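Local coordinates for cupin 2, conserved barrel domain protein (Novosphingobium aromaticivorans DSM 12444, PDB 3ES1) that is of unknown function but adopts a cupin-like beta-barrel fold and assembles as a dimer whose sheet runs on from one subunit into the other, at residues V14-T19 and E63-Q68; N60-E63 and Q68-A71; D33-R38 and S46-W51; S42-F47 and P88-P93. All blocks are in the same frame, centred on the assembly; numbering follows the deposited sequence.

Contact 1. Residues V14-T19 and E63-Q68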
loop_
_atom_site.group_PDB
_atom_site.type_symbol
_atom_site.label_atom_id
_atom_site.label_comp_id
_atom_site.label_asym_id
_atom_site.label_seq_id
_atom_site.Cartn_x
_atom_site.Cartn_y
_atom_site.Cartn_z
ATOM N N VAL A 14 14.723 5.327 1.949
ATOM C CA VAL A 14 13.691 4.366 2.340
ATOM C C VAL A 14 14.272 2.968 2.640
ATOM O O VAL A 14 14.942 2.382 1.832
ATOM C CB VAL A 14 12.646 4.260 1.203
ATOM C CG1 VAL A 14 11.541 3.210 1.537
ATOM C CG2 VAL A 14 12.064 5.660 0.845
ATOM N N GLN A 15 13.999 2.477 3.837
ATOM C CA GLN A 15 14.302 1.091 4.230
ATOM C C GLN A 15 13.281 0.148 3.638
ATOM O O GLN A 15 12.065 0.346 3.784
ATOM C CB GLN A 15 14.288 0.965 5.781
ATOM C CG GLN A 15 14.548 -0.445 6.339
ATOM C CD GLN A 15 14.261 -0.524 7.813
ATOM O OE1 GLN A 15 13.534 0.337 8.371
ATOM N NE2 GLN A 15 14.782 -1.571 8.461
ATOM N N ARG A 16 13.799 -0.897 2.999
ATOM C CA ARG A 16 13.019 -1.999 2.445
ATOM C C ARG A 16 13.467 -3.321 3.080
ATOM O O ARG A 16 14.658 -3.651 3.093
ATOM C CB ARG A 16 13.177 -2.065 0.918
ATOM C CG ARG A 16 12.351 -3.205 0.239
ATOM C CD ARG A 16 12.592 -3.250 -1.267
ATOM N NE ARG A 16 13.821 -3.937 -1.591
ATOM C CZ ARG A 16 14.071 -4.567 -2.726
ATOM N NH1 ARG A 16 13.171 -4.605 -3.692
ATOM N NH2 ARG A 16 15.229 -5.171 -2.872
ATOM N N VAL A 17 12.507 -4.041 3.619
ATOM C CA VAL A 17 12.756 -5.346 4.219
ATOM C C VAL A 17 11.924 -6.363 3.505
ATOM O O VAL A 17 10.701 -6.265 3.488
ATOM C CB VAL A 17 12.436 -5.373 5.751
ATOM C CG1 VAL A 17 12.531 -6.824 6.296
ATOM C CG2 VAL A 17 13.343 -4.379 6.553
ATOM N N VAL A 18 12.570 -7.372 2.955
ATOM C CA VAL A 18 11.866 -8.425 2.174
ATOM C C VAL A 18 12.012 -9.784 2.807
ATOM O O VAL A 18 13.117 -10.221 3.101
ATOM C CB VAL A 18 12.401 -8.526 0.737
ATOM C CG1 VAL A 18 11.597 -9.595 -0.082
ATOM C CG2 VAL A 18 12.393 -7.149 0.048
ATOM N N THR A 19 10.880 -10.479 2.976
ATOM C CA THR A 19 10.874 -11.794 3.588
ATOM C C THR A 19 10.795 -12.888 2.535
ATOM O O THR A 19 10.559 -12.627 1.378
ATOM C CB THR A 19 9.685 -12.000 4.577
ATOM O OG1 THR A 19 8.448 -12.260 3.875
ATOM C CG2 THR A 19 9.482 -10.820 5.445
ATOM N N GLU A 63 10.966 -15.879 -6.785
ATOM C CA GLU A 63 12.086 -15.380 -5.983
ATOM C C GLU A 63 12.723 -14.143 -6.614
ATOM O O GLU A 63 13.667 -13.575 -6.070
ATOM C CB GLU A 63 13.108 -16.514 -5.760
ATOM C CG GLU A 63 12.561 -17.704 -4.936
ATOM C CD GLU A 63 11.993 -17.290 -3.546
ATOM O OE1 GLU A 63 12.678 -16.445 -2.887
ATOM O OE2 GLU A 63 10.882 -17.796 -3.103
ATOM N N THR A 64 12.196 -13.709 -7.748
ATOM C CA THR A 64 12.648 -12.435 -8.360
ATOM C C THR A 64 12.548 -11.237 -7.438
ATOM O O THR A 64 11.527 -11.041 -6.791
ATOM C CB THR A 64 11.806 -12.056 -9.596
ATOM O OG1 THR A 64 11.649 -13.209 -10.422
ATOM C CG2 THR A 64 12.481 -10.925 -10.407
ATOM N N ASP A 65 13.595 -10.415 -7.426
ATOM C CA ASP A 65 13.505 -9.072 -6.827
ATOM C C ASP A 65 12.584 -8.190 -7.663
ATOM O O ASP A 65 12.821 -7.959 -8.845
ATOM C CB ASP A 65 14.876 -8.405 -6.667
ATOM C CG ASP A 65 14.805 -7.131 -5.887
ATOM O OD1 ASP A 65 13.767 -6.442 -5.886
ATOM O OD2 ASP A 65 15.796 -6.761 -5.274
ATOM N N GLY A 66 11.500 -7.758 -7.025
ATOM C CA GLY A 66 10.453 -7.020 -7.668
ATOM C C GLY A 66 10.921 -5.685 -8.222
ATOM O O GLY A 66 10.305 -5.118 -9.123
ATOM N N ARG A 67 12.061 -5.231 -7.716
ATOM C CA ARG A 67 12.617 -3.943 -8.102
ATOM C C ARG A 67 13.410 -4.116 -9.410
ATOM O O ARG A 67 13.688 -3.172 -10.119
ATOM C CB ARG A 67 13.494 -3.395 -6.958
ATOM C CG ARG A 67 14.252 -2.205 -7.247
ATOM C CD ARG A 67 15.051 -1.768 -5.998
ATOM N NE ARG A 67 14.279 -0.974 -5.052
ATOM C CZ ARG A 67 14.569 -0.811 -3.758
ATOM N NH1 ARG A 67 15.640 -1.364 -3.224
ATOM N NH2 ARG A 67 13.788 -0.078 -2.986
ATOM N N GLN A 68 13.687 -5.364 -9.754
ATOM C CA GLN A 68 14.550 -5.672 -10.882
ATOM C C GLN A 68 13.864 -6.584 -11.867
ATOM O O GLN A 68 14.511 -7.362 -12.547
ATOM C CB GLN A 68 15.841 -6.359 -10.411
ATOM C CG GLN A 68 16.654 -5.591 -9.396
ATOM C CD GLN A 68 17.221 -4.288 -9.951
ATOM O OE1 GLN A 68 17.413 -4.138 -11.171
ATOM N NE2 GLN A 68 17.510 -3.344 -9.062
HETATM O O HOH W 1 14.707 0.730 -0.315
#

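Contact 2. Residues N60-E63 and Q68-A71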
loop_
_atom_site.group_PDB
_atom_site.type_symbol
_atom_site.label_atom_id
_atom_site.label_comp_id
_atom_site.label_asym_id
_atom_site.label_seq_id
_atom_site.Cartn_x
_atom_site.Cartn_y
_atom_site.Cartn_z
ATOM N N ASN A 60 4.267 -16.313 -4.371
ATOM C CA ASN A 60 5.312 -16.311 -3.363
ATOM C C ASN A 60 6.332 -17.411 -3.587
ATOM O O ASN A 60 7.213 -17.638 -2.743
ATOM C CB ASN A 60 4.747 -16.328 -1.940
ATOM C CG ASN A 60 4.150 -15.017 -1.585
ATOM O OD1 ASN A 60 4.719 -13.956 -1.896
ATOM N ND2 ASN A 60 3.002 -15.045 -0.973
ATOM N N ASN A 61 6.230 -18.081 -4.727
ATOM C CA ASN A 61 7.336 -18.976 -5.193
ATOM C C ASN A 61 8.238 -18.347 -6.249
ATOM O O ASN A 61 9.258 -18.922 -6.683
ATOM C CB ASN A 61 6.807 -20.353 -5.652
ATOM C CG ASN A 61 6.663 -21.313 -4.485
ATOM O OD1 ASN A 61 7.602 -22.031 -4.132
ATOM N ND2 ASN A 61 5.525 -21.259 -3.828
ATOM N N ASP A 62 7.916 -17.104 -6.570
ATOM C CA ASP A 62 8.716 -16.271 -7.473
ATOM C C ASP A 62 9.710 -15.475 -6.647
ATOM O O ASP A 62 9.345 -14.557 -5.926
ATOM C CB ASP A 62 7.822 -15.318 -8.287
ATOM C CG ASP A 62 8.608 -14.423 -9.228
ATOM O OD1 ASP A 62 9.836 -14.620 -9.353
ATOM O OD2 ASP A 62 8.002 -13.497 -9.821
ATOM N N GLU A 63 10.966 -15.879 -6.785
ATOM C CA GLU A 63 12.086 -15.380 -5.983
ATOM C C GLU A 63 12.723 -14.143 -6.614
ATOM O O GLU A 63 13.667 -13.575 -6.070
ATOM C CB GLU A 63 13.108 -16.514 -5.760
ATOM C CG GLU A 63 12.561 -17.704 -4.936
ATOM C CD GLU A 63 11.993 -17.290 -3.546
ATOM O OE1 GLU A 63 12.678 -16.445 -2.887
ATOM O OE2 GLU A 63 10.882 -17.796 -3.103
ATOM N N GLN A 68 13.687 -5.364 -9.754
ATOM C CA GLN A 68 14.550 -5.672 -10.882
ATOM C C GLN A 68 13.864 -6.584 -11.867
ATOM O O GLN A 68 14.511 -7.362 -12.547
ATOM C CB GLN A 68 15.841 -6.359 -10.411
ATOM C CG GLN A 68 16.654 -5.591 -9.396
ATOM C CD GLN A 68 17.221 -4.288 -9.951
ATOM O OE1 GLN A 68 17.413 -4.138 -11.171
ATOM N NE2 GLN A 68 17.510 -3.344 -9.062
ATOM N N ARG A 69 12.558 -6.541 -11.910
ATOM C CA ARG A 69 11.790 -7.405 -12.788
ATOM C C ARG A 69 11.695 -6.814 -14.184
ATOM O O ARG A 69 11.401 -5.625 -14.362
ATOM C CB ARG A 69 10.395 -7.615 -12.179
ATOM C CG ARG A 69 9.472 -8.515 -12.927
ATOM C CD ARG A 69 8.074 -8.556 -12.276
ATOM N NE ARG A 69 8.071 -8.781 -10.839
ATOM C CZ ARG A 69 8.252 -9.968 -10.284
ATOM N NH1 ARG A 69 8.528 -11.014 -11.063
ATOM N NH2 ARG A 69 8.182 -10.126 -8.971
ATOM N N GLU A 70 11.970 -7.665 -15.164
ATOM C CA GLU A 70 11.771 -7.336 -16.580
ATOM C C GLU A 70 10.346 -6.895 -16.829
ATOM O O GLU A 70 9.391 -7.396 -16.250
ATOM C CB GLU A 70 12.098 -8.536 -17.479
ATOM N N ALA A 71 10.228 -5.953 -17.738
ATOM C CA ALA A 71 8.923 -5.432 -18.160
ATOM C C ALA A 71 8.054 -6.530 -18.759
ATOM O O ALA A 71 8.530 -7.325 -19.571
ATOM C CB ALA A 71 9.121 -4.280 -19.182
HETATM O O HOH W 2 9.065 -11.987 -6.910
#

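Contact 3. Residues D33-R38 and S46-W51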
loop_
_atom_site.group_PDB
_atom_site.type_symbol
_atom_site.label_atom_id
_atom_site.label_comp_id
_atom_site.label_asym_id
_atom_site.label_seq_id
_atom_site.Cartn_x
_atom_site.Cartn_y
_atom_site.Cartn_z
ATOM N N ASP A 33 17.605 -3.169 2.624
ATOM C CA ASP A 33 18.369 -2.069 2.023
ATOM C C ASP A 33 17.778 -0.753 2.427
ATOM O O ASP A 33 16.612 -0.675 2.721
ATOM C CB ASP A 33 18.416 -2.140 0.482
ATOM C CG ASP A 33 17.053 -2.053 -0.176
ATOM O OD1 ASP A 33 16.427 -3.101 -0.369
ATOM O OD2 ASP A 33 16.612 -0.938 -0.536
ATOM N N VAL A 34 18.615 0.286 2.398
ATOM C CA VAL A 34 18.153 1.656 2.621
ATOM C C VAL A 34 18.600 2.454 1.405
ATOM O O VAL A 34 19.800 2.603 1.177
ATOM C CB VAL A 34 18.765 2.267 3.926
ATOM C CG1 VAL A 34 18.443 3.765 4.075
ATOM C CG2 VAL A 34 18.312 1.457 5.162
ATOM N N THR A 35 17.620 2.956 0.647
ATOM C CA THR A 35 17.824 3.514 -0.696
ATOM C C THR A 35 17.079 4.850 -0.910
ATOM O O THR A 35 15.917 4.969 -0.561
ATOM C CB THR A 35 17.294 2.518 -1.759
ATOM O OG1 THR A 35 17.931 1.255 -1.552
ATOM C CG2 THR A 35 17.647 2.956 -3.167
ATOM N N PRO A 36 17.755 5.861 -1.488
ATOM C CA PRO A 36 17.100 7.142 -1.746
ATOM C C PRO A 36 16.116 7.109 -2.891
ATOM O O PRO A 36 16.274 6.342 -3.820
ATOM C CB PRO A 36 18.286 8.058 -2.095
ATOM C CG PRO A 36 19.277 7.126 -2.745
ATOM C CD PRO A 36 19.176 5.878 -1.897
ATOM N N THR A 37 15.104 7.973 -2.818
ATOM C CA THR A 37 14.340 8.321 -4.017
ATOM C C THR A 37 15.255 9.218 -4.883
ATOM O O THR A 37 16.069 9.988 -4.395
ATOM C CB THR A 37 12.947 8.992 -3.735
ATOM O OG1 THR A 37 13.120 10.340 -3.239
ATOM C CG2 THR A 37 12.041 8.125 -2.781
ATOM N N ARG A 38 15.129 9.038 -6.186
ATOM C CA ARG A 38 15.931 9.766 -7.175
ATOM C C ARG A 38 15.087 10.557 -8.176
ATOM O O ARG A 38 13.964 10.186 -8.578
ATOM C CB ARG A 38 16.850 8.790 -7.910
ATOM C CG ARG A 38 17.811 7.978 -6.985
ATOM C CD ARG A 38 18.651 8.896 -6.156
ATOM N NE ARG A 38 19.573 9.650 -6.979
ATOM C CZ ARG A 38 20.742 9.177 -7.380
ATOM N NH1 ARG A 38 21.075 7.939 -7.035
ATOM N NH2 ARG A 38 21.550 9.923 -8.130
ATOM N N SER A 46 10.832 12.979 -7.265
ATOM C CA SER A 46 11.954 12.082 -6.969
ATOM C C SER A 46 11.286 10.764 -6.524
ATOM O O SER A 46 10.389 10.767 -5.686
ATOM C CB SER A 46 12.789 12.733 -5.883
ATOM O OG SER A 46 13.942 12.007 -5.581
ATOM N N PHE A 47 11.665 9.655 -7.134
ATOM C CA PHE A 47 10.939 8.390 -6.918
ATOM C C PHE A 47 11.805 7.169 -6.590
ATOM O O PHE A 47 13.007 7.151 -6.814
ATOM C CB PHE A 47 10.025 8.095 -8.126
ATOM C CG PHE A 47 10.664 7.261 -9.192
ATOM C CD1 PHE A 47 11.694 7.750 -9.969
ATOM C CD2 PHE A 47 10.224 5.984 -9.416
ATOM C CE1 PHE A 47 12.284 6.942 -10.924
ATOM C CE2 PHE A 47 10.804 5.189 -10.362
ATOM C CZ PHE A 47 11.806 5.657 -11.128
ATOM N N LEU A 48 11.136 6.142 -6.020
ATOM C CA LEU A 48 11.750 4.838 -5.791
ATOM C C LEU A 48 10.791 3.721 -5.983
ATOM O O LEU A 48 9.795 3.649 -5.269
ATOM C CB LEU A 48 12.344 4.749 -4.370
ATOM C CG LEU A 48 13.014 3.472 -3.844
ATOM C CD1 LEU A 48 14.311 3.129 -4.627
ATOM C CD2 LEU A 48 13.313 3.549 -2.326
ATOM N N LEU A 49 11.111 2.827 -6.929
ATOM C CA LEU A 49 10.410 1.519 -7.051
ATOM C C LEU A 49 10.776 0.620 -5.891
ATOM O O LEU A 49 11.944 0.462 -5.557
ATOM C CB LEU A 49 10.772 0.854 -8.383
ATOM C CG LEU A 49 10.116 -0.461 -8.707
ATOM C CD1 LEU A 49 8.603 -0.344 -8.605
ATOM C CD2 LEU A 49 10.604 -0.971 -10.036
ATOM N N VAL A 50 9.772 0.019 -5.270
ATOM C CA VAL A 50 10.018 -0.826 -4.117
ATOM C C VAL A 50 9.841 -2.313 -4.436
ATOM O O VAL A 50 10.686 -3.109 -4.092
ATOM C CB VAL A 50 9.167 -0.356 -2.913
ATOM C CG1 VAL A 50 9.246 -1.351 -1.789
ATOM C CG2 VAL A 50 9.731 1.046 -2.453
ATOM N N TRP A 51 8.746 -2.637 -5.105
ATOM C CA TRP A 51 8.402 -4.014 -5.481
ATOM C C TRP A 51 7.385 -4.022 -6.613
ATOM O O TRP A 51 6.648 -3.045 -6.824
ATOM C CB TRP A 51 7.834 -4.801 -4.257
ATOM C CG TRP A 51 7.956 -6.316 -4.365
ATOM C CD1 TRP A 51 7.000 -7.179 -4.768
ATOM C CD2 TRP A 51 9.131 -7.107 -4.138
ATOM N NE1 TRP A 51 7.482 -8.457 -4.807
ATOM C CE2 TRP A 51 8.790 -8.448 -4.410
ATOM C CE3 TRP A 51 10.441 -6.810 -3.741
ATOM C CZ2 TRP A 51 9.720 -9.492 -4.294
ATOM C CZ3 TRP A 51 11.328 -7.813 -3.604
ATOM C CH2 TRP A 51 10.981 -9.151 -3.886
#

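Contact 4. Residues S42-F47 and P88-P93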
loop_
_atom_site.group_PDB
_atom_site.type_symbol
_atom_site.label_atom_id
_atom_site.label_comp_id
_atom_site.label_asym_id
_atom_site.label_seq_id
_atom_site.Cartn_x
_atom_site.Cartn_y
_atom_site.Cartn_z
ATOM N N SER A 42 12.201 15.361 -15.562
ATOM C CA SER A 42 11.395 16.617 -15.552
ATOM C C SER A 42 11.737 17.545 -14.381
ATOM O O SER A 42 11.557 18.783 -14.457
ATOM C CB SER A 42 9.900 16.290 -15.490
ATOM O OG SER A 42 9.564 15.728 -14.220
ATOM N N GLY A 43 12.278 16.931 -13.328
ATOM C CA GLY A 43 12.571 17.617 -12.071
ATOM C C GLY A 43 11.359 17.879 -11.182
ATOM O O GLY A 43 11.454 18.568 -10.205
ATOM N N ASP A 44 10.226 17.301 -11.523
ATOM C CA ASP A 44 8.977 17.490 -10.751
ATOM C C ASP A 44 8.831 16.601 -9.517
ATOM O O ASP A 44 8.124 16.957 -8.582
ATOM C CB ASP A 44 7.768 17.311 -11.654
ATOM C CG ASP A 44 7.721 18.376 -12.778
ATOM O OD1 ASP A 44 7.991 19.535 -12.475
ATOM O OD2 ASP A 44 7.451 18.033 -13.920
ATOM N N ALA A 45 9.491 15.451 -9.571
ATOM C CA ALA A 45 9.361 14.378 -8.556
ATOM C C ALA A 45 10.652 13.549 -8.449
ATOM O O ALA A 45 11.481 13.517 -9.362
ATOM C CB ALA A 45 8.135 13.435 -8.845
ATOM N N SER A 46 10.832 12.979 -7.265
ATOM C CA SER A 46 11.954 12.082 -6.969
ATOM C C SER A 46 11.286 10.764 -6.524
ATOM O O SER A 46 10.389 10.767 -5.686
ATOM C CB SER A 46 12.789 12.733 -5.883
ATOM O OG SER A 46 13.942 12.007 -5.581
ATOM N N PHE A 47 11.665 9.655 -7.134
ATOM C CA PHE A 47 10.939 8.390 -6.918
ATOM C C PHE A 47 11.805 7.169 -6.590
ATOM O O PHE A 47 13.007 7.151 -6.814
ATOM C CB PHE A 47 10.025 8.095 -8.126
ATOM C CG PHE A 47 10.664 7.261 -9.192
ATOM C CD1 PHE A 47 11.694 7.750 -9.969
ATOM C CD2 PHE A 47 10.224 5.984 -9.416
ATOM C CE1 PHE A 47 12.284 6.942 -10.924
ATOM C CE2 PHE A 47 10.804 5.189 -10.362
ATOM C CZ PHE A 47 11.806 5.657 -11.128
ATOM N N PRO A 88 8.075 20.764 -4.167
ATOM C CA PRO A 88 7.209 21.937 -3.939
ATOM C C PRO A 88 6.963 22.728 -5.217
ATOM O O PRO A 88 7.878 22.948 -5.987
ATOM C CB PRO A 88 7.989 22.778 -2.913
ATOM C CG PRO A 88 9.204 22.116 -2.645
ATOM C CD PRO A 88 9.225 20.750 -3.261
ATOM N N GLY A 89 5.721 23.141 -5.426
ATOM C CA GLY A 89 5.347 23.909 -6.610
ATOM C C GLY A 89 5.289 23.129 -7.907
ATOM O O GLY A 89 5.231 23.694 -8.997
ATOM N N LYS A 90 5.348 21.810 -7.795
ATOM C CA LYS A 90 5.360 20.929 -8.970
ATOM C C LYS A 90 4.097 20.113 -9.065
ATOM O O LYS A 90 3.386 19.882 -8.069
ATOM C CB LYS A 90 6.559 19.962 -8.919
ATOM C CG LYS A 90 7.959 20.600 -8.760
ATOM C CD LYS A 90 8.295 21.611 -9.847
ATOM C CE LYS A 90 9.789 21.918 -9.896
ATOM N NZ LYS A 90 10.072 22.981 -10.871
ATOM N N GLU A 91 3.841 19.661 -10.276
ATOM C CA GLU A 91 2.720 18.763 -10.519
ATOM C C GLU A 91 3.053 17.675 -11.530
ATOM O O GLU A 91 3.916 17.829 -12.376
ATOM C CB GLU A 91 1.508 19.557 -10.978
ATOM C CG GLU A 91 1.729 20.272 -12.271
ATOM C CD GLU A 91 0.559 21.138 -12.628
ATOM O OE1 GLU A 91 0.346 22.147 -11.926
ATOM O OE2 GLU A 91 -0.145 20.785 -13.597
ATOM N N SER A 92 2.307 16.592 -11.434
ATOM C CA SER A 92 2.495 15.423 -12.306
ATOM C C SER A 92 1.657 15.626 -13.575
ATOM O O SER A 92 0.762 16.453 -13.564
ATOM C CB SER A 92 2.113 14.132 -11.522
ATOM O OG SER A 92 0.721 14.082 -11.292
ATOM N N PRO A 93 1.994 14.921 -14.686
ATOM C CA PRO A 93 1.125 14.864 -15.825
ATOM C C PRO A 93 -0.182 14.180 -15.504
ATOM O O PRO A 93 -0.253 13.260 -14.711
ATOM C CB PRO A 93 1.941 14.061 -16.860
ATOM C CG PRO A 93 3.258 13.885 -16.301
ATOM C CD PRO A 93 3.109 13.979 -14.844
HETATM O O HOH W 3 10.347 20.764 -12.848
HETATM O O HOH W 4 5.512 20.917 -12.479
HETATM O O HOH W 5 4.723 17.476 -14.834
#

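Contact 1. Residues V14-T19 and E63-Q68
In this cupin-like chain an Asx turn at Asp65 offers its carboxylate to Arg16, on the first strand of the large antiparallel sheet. Arg16 grips Asp65 end-on, one nitrogen to each oxygen: NH1 lies 2.9 Å from OD1 of Asp65, and NH2 reaches OD2 in a nearly straight bond (174°). Both acceptors lie close to the guanidinium plane and are met on their syn sides, although the two flat groups are turned 31° against each other. From the opposite face of the carboxylate, the backbone N of Arg67 donates to OD1 of Asp65 (2.8 Å), so the turn itself fixes the rotation of the acid. Arg67 then runs back past Arg16 in the opposite direction and lays its guanidinium flat over one face of its neighbour's, centres 3.9 Å apart. Asp33 very likely makes this pairing of like charges tolerable, since it takes NE of Arg16 on one oxygen and NH1 of Arg67 on the other. A leucine in place of Arg16 would probably leave Asp65 without its salt-bridge partner and Arg67 without the flat surface it stacks on. Val18 CG2 lies over the rim of the other guanidinium face of Arg16, Leu49 O, on strand 45-53, accepts from NE of Arg67, and strand 14-21 continues the sheet by pairing in parallel with a strand of the second subunit.

Contact 2. Residues N60-E63 and Q68-A71
OD2 of Asp62 takes the only direct hydrogen bond between residues 60-63 and 68-71, from NH1 of Arg69 at 2.8 Å, and the salt bridge so formed ties two parts of one long loop together. The oxygen is approached through its syn lone pair, while the guanidinium presents an edge, with the acceptor 18° from its plane. Carboxylate and guanidinium stand steeply to each other, 69° between planes, which suits a grip by one nitrogen: NH2 of Arg69 remains 3.5 Å from OD2 of Asp62. That second nitrogen instead donates to a water 2.9 Å from NH2 of Arg69, and the water in turn donates to the carbonyl O of Asp62. Arg69 thus holds both the side chain and the backbone of one residue, directly and through solvent. With CG anti to its backbone N (chi1 179°), Asp62 carries its carboxylate across to the guanidinium edge. Its other oxygen, OD1, is engaged by Thr64 OG1, so each carboxylate oxygen has a partner of its own. The contact lies at the surface, in the connection between strands 45-53 and 79-86; Arg69 NE bonds to Thr52 OG1 of strand 45-53, and Arg131 of the second subunit donates to the carbonyl O of Asp62.

Contact 3. Residues D33-R38 and S46-W51
Leu48, Thr37 and Arg38 bury the most surface where strands 27-39 and 45-53 pair as a beta hairpin of the cupin-like sheet. Arg38 and Phe47 form an antiparallel hydrogen-bonded pair: the backbone N of Arg38 donates to O of Phe47 at 2.9 Å, and N of Phe47 returns a bond to O of Arg38 at 2.8 Å. The side chains of this pair share one face of the sheet, where Phe47 CD1 rests near the carbonyl O of Arg38; the Arg38 guanidinium reaches away to a salt bridge with Asp8. Beyond the pair the regular bonding gives way, and side chains carry the contact. Leu48, its CG anti to the backbone N (chi1 178°), sends both methyls toward Thr35: CD1 packs on CG2 of Thr35 at 3.6 Å, and CD2 lies against the Thr35 carbonyl O. The two side chains cross at about a right angle, as do those of Leu48 and Thr37, whose CG2 touches CB of Leu48 at 3.7 Å. Thr37 is thereby split in its chemistry, its methyl turned to the leucine and its hydroxyl to polar company. Asp85, on neighbouring strand 79-86, bonds to that hydroxyl, while Thr35 OG1 donates to OD2 of Asp33 within its own strand. Farther along, Val50 and Trp51 both face Ile81 in a classic beta bulge. At the hairpin's buried polar spot, OG of Ser46 donates to OG1 of Thr37 across 3.0 Å.

Contact 4. Residues S42-F47 and P88-P93
Lys90 sets CG anti to its carbonyl carbon (chi1 -55°) and bends at chi2 (-57°), which brings its methylenes across Asp44, whose own CG is likewise placed. The side chains cross at about a right angle, with CD of Lys90 3.4 Å from OD1 of Asp44 and CB of Lys90 equally near the Asp44 carbonyl O. NZ of Lys90 lies 4.3 Å from OD1 of Asp44, beyond a salt bridge. Water closes the interval. One molecule accepts from NZ of Lys90 and donates to both OD1 of Asp44 and the carbonyl O of Ser42, while a second accepts from the Glu91 backbone N and gives to the same OD1. A third donates to OD2 of Asp44 and, at 2.6 Å, to the carbonyl O of Glu91. The backbone N of Asp44 donates to OG of Ser42 in an ST turn. An alanine at Lys90 would probably leave the first water without its N-H donor and Asp44 OD1 without the packing of CD or a nearby positive charge. This surface contact joins the turn leading into strand 45-53 to the loop between strands 79-86 and 99-107, where Lys90 and Ser92 pair through their backbones with Asn139 and Trp137.

Overall arrangement
The four contacts show how chemistry follows place in a beta fold. Contact 3 buries the largest surface and sits nearest the chain's centre, joining paired strands by backbone bonds and aliphatic packing. Contact 1, partly buried, relies on charge instead, bringing the loop 63-68 onto the same sheet; Arg67 NE, 2.8 Å from Leu49 O, probably hydrogen-bonds the two contacts together. Contacts 2 and 4 are surface contacts on opposite sides of the chain's centre: one has a direct salt bridge, the other brings its charges together through water. Contact 2 joins two parts of the loop that contact 1 also uses, whereas contact 4 lies at the start of strand 45-53, which contact 3 also uses. Contacts 1, 2 and 3 also touch the second subunit.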